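Local structure of GCN5-related N-acetyltransferase (Exiguobacterium sibiricum 255-15, 3GY9) at residues Q129-S132 / H138-D141. The protein is of unconfirmed function but probably transfers acyl groups, as a GCN5-related N-acetyltransferase that binds coenzyme A. Numbering follows the deposited sequence. Where two conformers were deposited one is given.
Sequences QLVS and HTLD
The side chain of His138 passes obliquely across that of Leu130, its partner in a non-hydrogen-bonded pair, both side chains on the same face of the sheet. Its CB lies 3.9 Å from Gln129 O, and CG stays near that oxygen. With CG anti to the carbonyl carbon (chi1 -69°), the ring is carried along the neighbouring strand, where CD2 comes 4.0 Å from Leu130 CA. ND1 is hydrogen-bonded just outside the two segments. At the far end, NE2 and CE1 meet Leu130 CD1, the former at 3.6 Å, while NE2 also hydrogen-bonds Asp120 OD1 of helix 120-125. Replacing the imidazole with the methyl of an alanine is likely to leave Asp120 without this partner and a gap beside Leu130 CD1. Strands 129-130 and 138-141 form the antiparallel beta hairpin that ends the mixed sheet of the GNAT fold, strand 138-141 lying between 111-114 and the outermost 129-130. Gln129 N reaches Thr139 O at 2.8 Å in an almost straight bond (174°), and Thr139 N returns a more bent one to Gln129 O (3.0 Å, 151°). Gln129 O also receives a CA-H...O contact from His138 CA at 3.2 Å. Just past strand 129-130, the side chains of Val131 and Thr139 cross at about a right angle, Val131 CG1 meeting Thr139 CG2 at 3.7 Å in the conformer given.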
loop_
_atom_site.group_PDB
_atom_site.type_symbol
_atom_site.label_atom_id
_atom_site.label_comp_id
_atom_site.label_asym_id
_atom_site.label_seq_id
_atom_site.Cartn_x
_atom_site.Cartn_y
_atom_site.Cartn_z
ATOM N N GLN A 129 10.104 8.979 7.106
ATOM C CA GLN A 129 10.471 10.372 7.298
ATOM C C GLN A 129 9.636 11.250 6.385
ATOM O O GLN A 129 9.527 10.986 5.188
ATOM C CB GLN A 129 11.949 10.588 6.975
ATOM C CG GLN A 129 12.457 12.015 7.231
ATOM C CD GLN A 129 13.897 12.213 6.785
ATOM O OE1 GLN A 129 14.558 11.265 6.354
ATOM N NE2 GLN A 129 14.389 13.448 6.879
ATOM N N LEU A 130 9.043 12.287 6.957
ATOM C CA LEU A 130 8.337 13.297 6.187
ATOM C C LEU A 130 9.324 14.143 5.374
ATOM O O LEU A 130 10.315 14.656 5.912
ATOM C CB LEU A 130 7.525 14.170 7.139
ATOM C CG LEU A 130 6.665 15.267 6.536
ATOM C CD1 LEU A 130 5.521 14.695 5.746
ATOM C CD2 LEU A 130 6.137 16.176 7.646
ATOM N N VAL A 131 9.040 14.289 4.085
ATOM C CA VAL A 131 9.850 15.115 3.193
ATOM C C VAL A 131 8.988 16.086 2.412
ATOM O O VAL A 131 7.786 15.870 2.249
ATOM C CB VAL A 131 10.710 14.268 2.229
ATOM C CG1 VAL A 131 11.757 13.502 3.026
ATOM C CG2 VAL A 131 9.868 13.306 1.420
ATOM N N SER A 132 9.609 17.172 1.958
ATOM C CA SER A 132 8.906 18.175 1.185
ATOM C C SER A 132 9.243 17.934 -0.270
ATOM O O SER A 132 10.284 18.393 -0.754
ATOM C CB SER A 132 9.311 19.585 1.607
ATOM O OG SER A 132 10.703 19.782 1.448
ATOM N N HIS A 138 6.745 10.932 1.916
ATOM C CA HIS A 138 7.393 10.101 2.939
ATOM C C HIS A 138 8.411 9.163 2.323
ATOM O O HIS A 138 8.202 8.661 1.222
ATOM C CB HIS A 138 6.371 9.288 3.717
ATOM C CG HIS A 138 5.494 10.113 4.602
ATOM N ND1 HIS A 138 4.349 10.730 4.141
ATOM C CD2 HIS A 138 5.602 10.443 5.913
ATOM C CE1 HIS A 138 3.779 11.386 5.137
ATOM N NE2 HIS A 138 4.525 11.240 6.219
ATOM N N THR A 139 9.508 8.936 3.040
ATOM C CA THR A 139 10.597 8.097 2.550
ATOM C C THR A 139 11.185 7.248 3.683
ATOM O O THR A 139 11.138 7.634 4.853
ATOM C CB THR A 139 11.707 8.968 1.896
ATOM O OG1 THR A 139 12.673 8.130 1.244
ATOM C CG2 THR A 139 12.410 9.856 2.926
ATOM N N LEU A 140 11.772 6.111 3.329
ATOM C CA LEU A 140 12.421 5.253 4.321
ATOM C C LEU A 140 13.532 4.458 3.659
ATOM O O LEU A 140 13.270 3.772 2.675
ATOM C CB LEU A 140 11.399 4.301 4.945
ATOM C CG LEU A 140 11.914 3.260 5.946
ATOM C CD1 LEU A 140 12.521 3.947 7.154
ATOM C CD2 LEU A 140 10.785 2.304 6.342
ATOM N N ASP A 141 14.739 4.529 4.209
ATOM C CA ASP A 141 15.874 3.748 3.705
ATOM C C ASP A 141 15.906 2.356 4.329
ATOM O O ASP A 141 15.560 2.186 5.493
ATOM C CB ASP A 141 17.198 4.445 4.036
ATOM C CG ASP A 141 17.415 5.717 3.249
ATOM O OD1 ASP A 141 16.844 5.869 2.147
ATOM O OD2 ASP A 141 18.196 6.558 3.744
#